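Local coordinates for protein epimerase (Methylomonas sp. DH-1, PDB 7CJ7) that catalyses the epimerization of ketoses at C3, with highest activity on L-ribulose, using manganese in a homodimeric TIM barrel, at residues A[12-17]-A[250-255]; A[24-29]-A[60-65]; A[109-114]-A[152-157]. All coordinates share one frame; numbering follows the deposited sequence.

How the contacts relate
From the N terminus, the chain leaves strand 8-12 into 12-17, which meets 250-255 after strand 242-245; contact 1 thus closes a loop of 232 residues and joins the first and last strands' exits from the barrel. The other two contacts nest inside that loop, one after the other. Contact 2 joins helix 22-35 to the end of helix 52-61, neighbours on the outer layer. Contact 3 joins the ends of strands 107-112 and 148-152 beside the manganese. Contacts 1 and 2 touch directly, through Ser17 OG with Gly24 O and Trp16 O with Lys27 NZ, whereas contacts 1 and 3 both reach the same L-sorbose.

Contact 1 (A[12-17]-A[250-255]); sequences HALVWS and SEIVDP. With SOL (L-sorbose), chain C.
Ile252 reaches from 250-255 against the backbone of 12-17, and its side chain can be followed outward from CB, which lies 3.8 Å from Leu14 O. There it branches. CG2, anti to the backbone N, lies 3.5 Å from Ser17 C and near Leu14 O. CG1 takes the other direction, beside the backbone N (chi1 -52°). Beyond it CD1, set by chi2 (-77°), lies 3.7 Å from Trp16 O. The branched side chain therefore meets mainly carbonyl groups, with an apolar contact between CG2 and Leu14 CD1. Leu14 CD1 also approaches Asp254 CB at 4.0 Å, the two side chains crossing at about a right angle. Both segments follow barrel strands: 12-17 contains a short 3-10 segment, 13-15, after the first strand of the TIM barrel, and 250-255 belongs to the loop after the eighth, so the contact lies where the barrel closes. A water lies within hydrogen-bonding distance of both Leu14 O and Ile252 O. On the substrate side, His12 NE2 is hydrogen-bonded to O6 of L-sorbose at 2.8 Å, nearly straight at 177°, with the sugar oxygen in the plane of the ring. The other ring nitrogen, ND1, accepts from Leu14 N at 3.2 Å, the donor tilted out of the ring plane. Phe248 meets the same imidazole in an edge-to-face arrangement.

Contact 2 (A[24-29]-A[60-65]); sequences GARKAI and QEYNLR
Arg26 NH1 has two oxygens close by: Glu61 OE2, its hydrogen-bond acceptor at 3.0 Å, and Tyr62 OH, 2.9 Å from the same nitrogen. The neighbouring NH2 bonds to Glu61 OE1 at 2.9 Å, completing an end-on salt bridge in which each terminal nitrogen takes one carboxylate oxygen. The grip is not flat: guanidinium and carboxylate planes stand 62° apart. OE2 lies in the guanidinium plane but is met from above the carboxylate plane, whereas OE1 offers its syn lone pair to NH2. The Arg26 chain runs extended to CD and bends at chi3 (-73°), which sets NE; the side chain crosses that of Glu61 at about a right angle. Besides the salt bridge, Ile29 CG2 packs on Tyr62 at CB and CD2, 3.7 Å from the latter, and Leu64 CD2 lies 4.0 Å from Ile29 CG2. This joins helix 22-35 to the end of helix 52-61, two neighbouring helices of the barrel's outer layer; a Schellman motif with Asn63 as its C-prime residue ends the second helix and leads into strand 65-72. An alanine at Tyr62 would probably open a gap beside Ile29 CG2 where the ring had been and leave Arg26 NH1 without the nearby hydroxyl. The charged groups are exposed while Ile29 and Leu64 are buried, and the two-bond grip on the carboxylate probably helps fix the Arg26 guanidinium.

Contact 3 (A[109-114]-A[152-157]); sequences CGVIYC and EVVNRY. With MN (manganese (II) ion), chain D; SOL (L-sorbose), chain C.
The Tyr113 hydroxyl meets the backbone of Glu152: it donates to Glu152 O over 2.6 Å, and that carbonyl oxygen lies at the edge of the phenol ring, in its plane. Val111 CG1 lies over one face of the ring, offset toward the rim. Glu152 N in turn donates to Gly110 O at 3.0 Å, from above the carbonyl plane, so both backbone polar groups of the glutamate are held by 109-114. Its side chain leaves in another direction, CG anti to the backbone N (chi1 -167°) and the chain extended beyond it, toward the sugar and the metal. OE2 binds manganese at 2.1 Å; OE1 accepts a hydrogen bond from O4 of L-sorbose at 2.7 Å. The carboxylate thus spans metal and substrate, while the sugar chelates the same ion through O2 and O3. These segments lie at the ends of the fourth and fifth strands of the TIM barrel, where the active site of this epimerase is built; Asp185, His211 and Glu246 complete the protein ligands of the manganese, and Glu152 is, by similarity, a proton donor/acceptor. Val111, centre of an inverse gamma turn, touches both Val154 CG1 and O4 of the sugar with its CG2, each at 3.6 Å. The two valines cross obliquely, and Val154 CG2 also comes near Tyr113 OH. Gly110 has backbone angles at which any side chain would collide with the carbonyl O of Cys109, and a CB would also press on O5 of the sugar. Further along, Asn155 OD1 accepts from Tyr157 N in an Asx turn, and Tyr157 OH is hydrogen-bonded to Glu158 and Tyr187 of the second subunit.

Contact 1 (A[12-17]-A[250-255])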
loop_
_atom_site.group_PDB
_atom_site.type_symbol
_atom_site.label_atom_id
_atom_site.label_comp_id
_atom_site.label_asym_id
_atom_site.label_seq_id
_atom_site.Cartn_x
_atom_site.Cartn_y
_atom_site.Cartn_z
ATOM N N HIS A 12 -17.110 -7.554 8.175
ATOM C CA HIS A 12 -16.673 -6.297 8.822
ATOM C C HIS A 12 -17.817 -5.286 8.746
ATOM O O HIS A 12 -18.486 -5.237 7.702
ATOM C CB HIS A 12 -15.385 -5.807 8.157
ATOM C CG HIS A 12 -14.735 -4.694 8.897
ATOM N ND1 HIS A 12 -15.039 -3.379 8.646
ATOM C CD2 HIS A 12 -13.790 -4.695 9.861
ATOM C CE1 HIS A 12 -14.314 -2.610 9.435
ATOM N NE2 HIS A 12 -13.532 -3.393 10.182
ATOM N N ALA A 13 -18.036 -4.511 9.813
ATOM C CA ALA A 13 -19.171 -3.568 9.936
ATOM C C ALA A 13 -19.197 -2.597 8.748
ATOM O O ALA A 13 -20.309 -2.238 8.310
ATOM C CB ALA A 13 -19.077 -2.841 11.251
ATOM N N LEU A 14 -18.028 -2.198 8.227
ATOM C CA LEU A 14 -17.907 -1.130 7.195
ATOM C C LEU A 14 -18.422 -1.619 5.839
ATOM O O LEU A 14 -18.438 -0.813 4.877
ATOM C CB LEU A 14 -16.446 -0.692 7.087
ATOM C CG LEU A 14 -16.110 0.633 7.767
ATOM C CD1 LEU A 14 -16.657 1.804 6.961
ATOM C CD2 LEU A 14 -16.637 0.659 9.192
ATOM N N VAL A 15 -18.782 -2.895 5.740
ATOM C CA VAL A 15 -19.477 -3.417 4.533
ATOM C C VAL A 15 -20.875 -2.792 4.493
ATOM O O VAL A 15 -21.387 -2.597 3.379
ATOM C CB VAL A 15 -19.505 -4.951 4.515
ATOM C CG1 VAL A 15 -20.501 -5.481 3.500
ATOM C CG2 VAL A 15 -18.119 -5.508 4.240
ATOM N N TRP A 16 -21.423 -2.420 5.656
ATOM C CA TRP A 16 -22.839 -1.996 5.793
ATOM C C TRP A 16 -22.978 -0.576 6.347
ATOM O O TRP A 16 -23.882 0.128 5.876
ATOM C CB TRP A 16 -23.627 -2.990 6.646
ATOM C CG TRP A 16 -23.805 -4.334 6.014
ATOM C CD1 TRP A 16 -24.745 -4.702 5.094
ATOM C CD2 TRP A 16 -23.043 -5.516 6.306
ATOM N NE1 TRP A 16 -24.609 -6.029 4.785
ATOM C CE2 TRP A 16 -23.577 -6.556 5.518
ATOM C CE3 TRP A 16 -21.977 -5.798 7.167
ATOM C CZ2 TRP A 16 -23.054 -7.847 5.543
ATOM C CZ3 TRP A 16 -21.467 -7.075 7.192
ATOM C CH2 TRP A 16 -22.006 -8.082 6.398
ATOM N N SER A 17 -22.189 -0.197 7.353
ATOM C CA SER A 17 -22.387 1.051 8.137
ATOM C C SER A 17 -21.051 1.738 8.427
ATOM O O SER A 17 -20.123 1.053 8.845
ATOM C CB SER A 17 -23.120 0.781 9.424
ATOM O OG SER A 17 -24.424 0.295 9.166
ATOM N N SER A 250 -15.924 4.177 -1.048
ATOM C CA SER A 250 -16.335 5.568 -0.735
ATOM C C SER A 250 -17.857 5.611 -0.521
ATOM O O SER A 250 -18.342 6.599 0.055
ATOM C CB SER A 250 -15.871 6.535 -1.801
ATOM O OG SER A 250 -16.374 6.166 -3.077
ATOM N N GLU A 251 -18.577 4.560 -0.934
ATOM C CA GLU A 251 -20.044 4.405 -0.725
ATOM C C GLU A 251 -20.379 4.504 0.772
ATOM O O GLU A 251 -21.404 5.130 1.119
ATOM C CB GLU A 251 -20.521 3.057 -1.277
ATOM C CG GLU A 251 -22.028 2.866 -1.175
ATOM C CD GLU A 251 -22.826 3.760 -2.103
ATOM O OE1 GLU A 251 -24.053 3.888 -1.900
ATOM O OE2 GLU A 251 -22.215 4.318 -3.029
ATOM N N ILE A 252 -19.572 3.864 1.626
ATOM C CA ILE A 252 -19.803 3.792 3.099
ATOM C C ILE A 252 -18.541 4.309 3.787
ATOM O O ILE A 252 -17.497 3.623 3.694
ATOM C CB ILE A 252 -20.153 2.359 3.552
ATOM C CG1 ILE A 252 -21.308 1.753 2.747
ATOM C CG2 ILE A 252 -20.434 2.332 5.049
ATOM C CD1 ILE A 252 -22.670 2.262 3.138
ATOM N N VAL A 253 -18.646 5.478 4.432
ATOM C CA VAL A 253 -17.489 6.244 4.983
ATOM C C VAL A 253 -17.587 6.274 6.509
ATOM O O VAL A 253 -18.638 6.694 7.037
ATOM C CB VAL A 253 -17.431 7.671 4.400
ATOM C CG1 VAL A 253 -16.254 8.459 4.959
ATOM C CG2 VAL A 253 -17.385 7.663 2.880
ATOM N N ASP A 254 -16.530 5.826 7.187
ATOM C CA ASP A 254 -16.295 6.076 8.633
ATOM C C ASP A 254 -15.323 7.245 8.711
ATOM O O ASP A 254 -14.143 7.083 8.399
ATOM C CB ASP A 254 -15.782 4.823 9.354
ATOM C CG ASP A 254 -15.462 5.023 10.832
ATOM O OD1 ASP A 254 -14.905 6.091 11.183
ATOM O OD2 ASP A 254 -15.764 4.101 11.630
ATOM N N PRO A 255 -15.812 8.450 9.084
ATOM C CA PRO A 255 -15.024 9.681 9.030
ATOM C C PRO A 255 -13.528 9.491 9.313
ATOM O O PRO A 255 -12.729 10.023 8.562
ATOM C CB PRO A 255 -15.709 10.512 10.120
ATOM C CG PRO A 255 -17.170 10.167 9.949
ATOM C CD PRO A 255 -17.179 8.697 9.579
HETATM C C1 SOL C . -6.786 -2.163 8.104
HETATM O O1 SOL C . -6.187 -2.011 6.838
HETATM C C2 SOL C . -7.404 -3.513 8.269
HETATM O O2 SOL C . -7.045 -4.448 7.574
HETATM C C3 SOL C . -8.524 -3.678 9.287
HETATM O O3 SOL C . -8.689 -5.032 9.640
HETATM C C4 SOL C . -8.275 -2.829 10.530
HETATM O O4 SOL C . -7.064 -3.253 11.158
HETATM C C5 SOL C . -9.404 -2.905 11.560
HETATM O O5 SOL C . -9.002 -2.233 12.752
HETATM C C6 SOL C . -10.706 -2.302 11.077
HETATM O O6 SOL C . -11.727 -2.449 12.069
HETATM O O HOH W 1 -16.681 0.933 3.183
#

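Contact 2 (A[24-29]-A[60-65])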
loop_
_atom_site.group_PDB
_atom_site.type_symbol
_atom_site.label_atom_id
_atom_site.label_comp_id
_atom_site.label_asym_id
_atom_site.label_seq_id
_atom_site.Cartn_x
_atom_site.Cartn_y
_atom_site.Cartn_z
ATOM N N GLY A 24 -27.230 2.431 12.581
ATOM C CA GLY A 24 -26.070 1.821 11.907
ATOM C C GLY A 24 -25.894 0.386 12.365
ATOM O O GLY A 24 -25.668 -0.505 11.517
ATOM N N ALA A 25 -26.023 0.156 13.670
ATOM C CA ALA A 25 -25.847 -1.184 14.274
ATOM C C ALA A 25 -26.914 -2.131 13.718
ATOM O O ALA A 25 -26.574 -3.262 13.319
ATOM C CB ALA A 25 -25.911 -1.085 15.770
ATOM N N ARG A 26 -28.170 -1.688 13.668
ATOM C CA ARG A 26 -29.291 -2.545 13.205
ATOM C C ARG A 26 -29.094 -2.868 11.720
ATOM O O ARG A 26 -29.286 -4.030 11.340
ATOM C CB ARG A 26 -30.651 -1.894 13.450
ATOM C CG ARG A 26 -31.812 -2.708 12.885
ATOM C CD ARG A 26 -33.178 -2.134 13.199
ATOM N NE ARG A 26 -33.503 -2.335 14.593
ATOM C CZ ARG A 26 -34.035 -3.451 15.084
ATOM N NH1 ARG A 26 -34.362 -4.451 14.283
ATOM N NH2 ARG A 26 -34.274 -3.546 16.373
ATOM N N LYS A 27 -28.708 -1.870 10.922
ATOM C CA LYS A 27 -28.487 -2.023 9.465
ATOM C C LYS A 27 -27.398 -3.073 9.251
ATOM O O LYS A 27 -27.610 -4.001 8.438
ATOM C CB LYS A 27 -28.107 -0.669 8.864
ATOM C CG LYS A 27 -28.003 -0.612 7.352
ATOM C CD LYS A 27 -27.979 0.828 6.897
ATOM C CE LYS A 27 -27.953 1.010 5.398
ATOM N NZ LYS A 27 -26.599 0.750 4.851
ATOM N N ALA A 28 -26.289 -2.953 9.985
ATOM C CA ALA A 28 -25.105 -3.828 9.831
ATOM C C ALA A 28 -25.442 -5.244 10.313
ATOM O O ALA A 28 -25.091 -6.210 9.622
ATOM C CB ALA A 28 -23.929 -3.242 10.570
ATOM N N ILE A 29 -26.100 -5.365 11.463
ATOM C CA ILE A 29 -26.400 -6.690 12.075
ATOM C C ILE A 29 -27.444 -7.401 11.208
ATOM O O ILE A 29 -27.227 -8.577 10.869
ATOM C CB ILE A 29 -26.792 -6.535 13.555
ATOM C CG1 ILE A 29 -25.550 -6.191 14.384
ATOM C CG2 ILE A 29 -27.497 -7.781 14.073
ATOM C CD1 ILE A 29 -25.828 -5.754 15.804
ATOM N N GLN A 60 -28.932 -10.660 19.674
ATOM C CA GLN A 60 -29.907 -11.702 20.091
ATOM C C GLN A 60 -31.059 -11.752 19.075
ATOM O O GLN A 60 -31.432 -12.855 18.637
ATOM C CB GLN A 60 -30.421 -11.385 21.494
ATOM C CG GLN A 60 -29.353 -11.490 22.567
ATOM C CD GLN A 60 -29.900 -11.082 23.912
ATOM O OE1 GLN A 60 -30.165 -9.908 24.166
ATOM N NE2 GLN A 60 -30.097 -12.058 24.780
ATOM N N GLU A 61 -31.572 -10.582 18.703
ATOM C CA GLU A 61 -32.714 -10.403 17.766
ATOM C C GLU A 61 -32.407 -11.111 16.442
ATOM O O GLU A 61 -33.307 -11.777 15.920
ATOM C CB GLU A 61 -32.991 -8.907 17.588
ATOM C CG GLU A 61 -34.147 -8.597 16.668
ATOM C CD GLU A 61 -34.499 -7.122 16.549
ATOM O OE1 GLU A 61 -33.875 -6.306 17.250
ATOM O OE2 GLU A 61 -35.416 -6.794 15.766
ATOM N N TYR A 62 -31.179 -11.000 15.928
ATOM C CA TYR A 62 -30.790 -11.530 14.594
ATOM C C TYR A 62 -29.947 -12.804 14.720
ATOM O O TYR A 62 -29.463 -13.276 13.680
ATOM C CB TYR A 62 -30.081 -10.442 13.787
ATOM C CG TYR A 62 -31.015 -9.349 13.339
ATOM C CD1 TYR A 62 -31.770 -9.484 12.183
ATOM C CD2 TYR A 62 -31.174 -8.194 14.087
ATOM C CE1 TYR A 62 -32.655 -8.494 11.785
ATOM C CE2 TYR A 62 -32.041 -7.188 13.695
ATOM C CZ TYR A 62 -32.782 -7.336 12.537
ATOM O OH TYR A 62 -33.640 -6.346 12.145
ATOM N N ASN A 63 -29.796 -13.343 15.933
ATOM C CA ASN A 63 -29.041 -14.590 16.221
ATOM C C ASN A 63 -27.650 -14.501 15.587
ATOM O O ASN A 63 -27.263 -15.401 14.816
ATOM C CB ASN A 63 -29.740 -15.848 15.711
ATOM C CG ASN A 63 -29.095 -17.116 16.219
ATOM O OD1 ASN A 63 -29.031 -18.121 15.511
ATOM N ND2 ASN A 63 -28.589 -17.076 17.437
ATOM N N LEU A 64 -26.931 -13.435 15.898
ATOM C CA LEU A 64 -25.586 -13.186 15.340
ATOM C C LEU A 64 -24.581 -13.099 16.487
ATOM O O LEU A 64 -24.941 -12.599 17.543
ATOM C CB LEU A 64 -25.654 -11.885 14.541
ATOM C CG LEU A 64 -24.553 -11.683 13.515
ATOM C CD1 LEU A 64 -24.605 -12.754 12.438
ATOM C CD2 LEU A 64 -24.657 -10.294 12.904
ATOM N N ARG A 65 -23.352 -13.557 16.268
ATOM C CA ARG A 65 -22.246 -13.364 17.236
ATOM C C ARG A 65 -21.475 -12.098 16.831
ATOM O O ARG A 65 -21.730 -11.542 15.728
ATOM C CB ARG A 65 -21.376 -14.623 17.289
ATOM C CG ARG A 65 -22.123 -15.851 17.787
ATOM C CD ARG A 65 -21.235 -17.030 18.120
ATOM N NE ARG A 65 -20.507 -17.611 16.999
ATOM C CZ ARG A 65 -21.035 -18.440 16.084
ATOM N NH1 ARG A 65 -22.319 -18.751 16.132
ATOM N NH2 ARG A 65 -20.290 -18.942 15.107
#

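Contact 3 (A[109-114]-A[152-157])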
loop_
_atom_site.group_PDB
_atom_site.type_symbol
_atom_site.label_atom_id
_atom_site.label_comp_id
_atom_site.label_asym_id
_atom_site.label_seq_id
_atom_site.Cartn_x
_atom_site.Cartn_y
_atom_site.Cartn_z
ATOM N N CYS A 109 -9.111 -8.159 17.691
ATOM C CA CYS A 109 -8.118 -8.291 16.601
ATOM C C CYS A 109 -7.874 -6.934 15.935
ATOM O O CYS A 109 -8.400 -5.913 16.407
ATOM C CB CYS A 109 -8.561 -9.362 15.611
ATOM S SG CYS A 109 -10.002 -8.893 14.621
ATOM N N GLY A 110 -7.020 -6.918 14.919
ATOM C CA GLY A 110 -6.673 -5.687 14.200
ATOM C C GLY A 110 -5.351 -5.097 14.664
ATOM O O GLY A 110 -4.500 -5.819 15.224
ATOM N N VAL A 111 -5.169 -3.812 14.392
ATOM C CA VAL A 111 -3.896 -3.101 14.659
ATOM C C VAL A 111 -3.963 -2.566 16.089
ATOM O O VAL A 111 -4.155 -1.351 16.287
ATOM C CB VAL A 111 -3.641 -2.028 13.589
ATOM C CG1 VAL A 111 -2.318 -1.312 13.829
ATOM C CG2 VAL A 111 -3.661 -2.656 12.202
ATOM N N ILE A 112 -3.821 -3.476 17.051
ATOM C CA ILE A 112 -4.009 -3.183 18.499
ATOM C C ILE A 112 -2.657 -2.869 19.142
ATOM O O ILE A 112 -2.651 -2.540 20.326
ATOM C CB ILE A 112 -4.721 -4.355 19.200
ATOM C CG1 ILE A 112 -4.017 -5.690 18.946
ATOM C CG2 ILE A 112 -6.185 -4.416 18.797
ATOM C CD1 ILE A 112 -4.599 -6.843 19.732
ATOM N N TYR A 113 -1.559 -2.975 18.388
ATOM C CA TYR A 113 -0.177 -2.933 18.924
ATOM C C TYR A 113 0.528 -1.631 18.510
ATOM O O TYR A 113 1.689 -1.435 18.892
ATOM C CB TYR A 113 0.601 -4.156 18.430
ATOM C CG TYR A 113 0.567 -4.298 16.936
ATOM C CD1 TYR A 113 1.493 -3.639 16.146
ATOM C CD2 TYR A 113 -0.415 -5.047 16.306
ATOM C CE1 TYR A 113 1.462 -3.733 14.765
ATOM C CE2 TYR A 113 -0.449 -5.164 14.927
ATOM C CZ TYR A 113 0.483 -4.492 14.152
ATOM O OH TYR A 113 0.456 -4.586 12.791
ATOM N N CYS A 114 -0.154 -0.754 17.782
ATOM C CA CYS A 114 0.412 0.546 17.336
ATOM C C CYS A 114 -0.690 1.449 16.774
ATOM O O CYS A 114 -1.851 0.995 16.668
ATOM C CB CYS A 114 1.478 0.335 16.274
ATOM S SG CYS A 114 0.800 -0.218 14.694
ATOM N N GLU A 152 -2.925 -8.038 14.002
ATOM C CA GLU A 152 -3.063 -8.013 12.532
ATOM C C GLU A 152 -1.790 -7.429 11.912
ATOM O O GLU A 152 -1.485 -6.249 12.139
ATOM C CB GLU A 152 -4.280 -7.206 12.104
ATOM C CG GLU A 152 -4.610 -7.421 10.650
ATOM C CD GLU A 152 -5.832 -6.647 10.197
ATOM O OE1 GLU A 152 -6.358 -5.817 10.997
ATOM O OE2 GLU A 152 -6.258 -6.883 9.066
ATOM N N VAL A 153 -1.112 -8.237 11.112
ATOM C CA VAL A 153 0.020 -7.802 10.248
ATOM C C VAL A 153 -0.560 -6.935 9.136
ATOM O O VAL A 153 -1.457 -7.398 8.419
ATOM C CB VAL A 153 0.761 -9.028 9.694
ATOM C CG1 VAL A 153 1.868 -8.610 8.742
ATOM C CG2 VAL A 153 1.283 -9.891 10.832
ATOM N N VAL A 154 -0.095 -5.704 9.000
ATOM C CA VAL A 154 -0.630 -4.820 7.934
ATOM C C VAL A 154 0.546 -4.255 7.152
ATOM O O VAL A 154 1.708 -4.415 7.575
ATOM C CB VAL A 154 -1.538 -3.713 8.496
ATOM C CG1 VAL A 154 -2.799 -4.289 9.122
ATOM C CG2 VAL A 154 -0.783 -2.831 9.478
ATOM N N ASN A 155 0.245 -3.620 6.032
ATOM C CA ASN A 155 1.287 -3.192 5.073
ATOM C C ASN A 155 2.053 -1.996 5.653
ATOM O O ASN A 155 1.625 -1.389 6.668
ATOM C CB ASN A 155 0.676 -2.939 3.690
ATOM C CG ASN A 155 -0.182 -1.701 3.639
ATOM O OD1 ASN A 155 0.328 -0.609 3.845
ATOM N ND2 ASN A 155 -1.476 -1.860 3.368
ATOM N N ARG A 156 3.149 -1.660 4.991
ATOM C CA ARG A 156 4.121 -0.607 5.372
ATOM C C ARG A 156 3.422 0.749 5.547
ATOM O O ARG A 156 3.920 1.562 6.350
ATOM C CB ARG A 156 5.189 -0.528 4.281
ATOM C CG ARG A 156 4.637 -0.106 2.924
ATOM C CD ARG A 156 5.612 -0.317 1.782
ATOM N NE ARG A 156 6.009 -1.711 1.659
ATOM C CZ ARG A 156 7.055 -2.128 0.965
ATOM N NH1 ARG A 156 7.796 -1.254 0.314
ATOM N NH2 ARG A 156 7.359 -3.415 0.925
ATOM N N TYR A 157 2.348 1.031 4.812
ATOM C CA TYR A 157 1.674 2.355 4.890
ATOM C C TYR A 157 0.762 2.425 6.129
ATOM O O TYR A 157 0.237 3.511 6.393
ATOM C CB TYR A 157 0.889 2.662 3.609
ATOM C CG TYR A 157 1.684 2.570 2.331
ATOM C CD1 TYR A 157 2.545 3.581 1.935
ATOM C CD2 TYR A 157 1.545 1.478 1.493
ATOM C CE1 TYR A 157 3.258 3.503 0.748
ATOM C CE2 TYR A 157 2.257 1.374 0.310
ATOM C CZ TYR A 157 3.107 2.401 -0.073
ATOM O OH TYR A 157 3.796 2.314 -1.243
HETATM MN MN MN D . -7.924 -6.352 7.947
HETATM C C1 SOL C . -6.786 -2.163 8.104
HETATM O O1 SOL C . -6.187 -2.011 6.838
HETATM C C2 SOL C . -7.404 -3.513 8.269
HETATM O O2 SOL C . -7.045 -4.448 7.574
HETATM C C3 SOL C . -8.524 -3.678 9.287
HETATM O O3 SOL C . -8.689 -5.032 9.640
HETATM C C4 SOL C . -8.275 -2.829 10.530
HETATM O O4 SOL C . -7.064 -3.253 11.158
HETATM C C5 SOL C . -9.404 -2.905 11.560
HETATM O O5 SOL C . -9.002 -2.233 12.752
HETATM C C6 SOL C . -10.706 -2.302 11.077
HETATM O O6 SOL C . -11.727 -2.449 12.069
#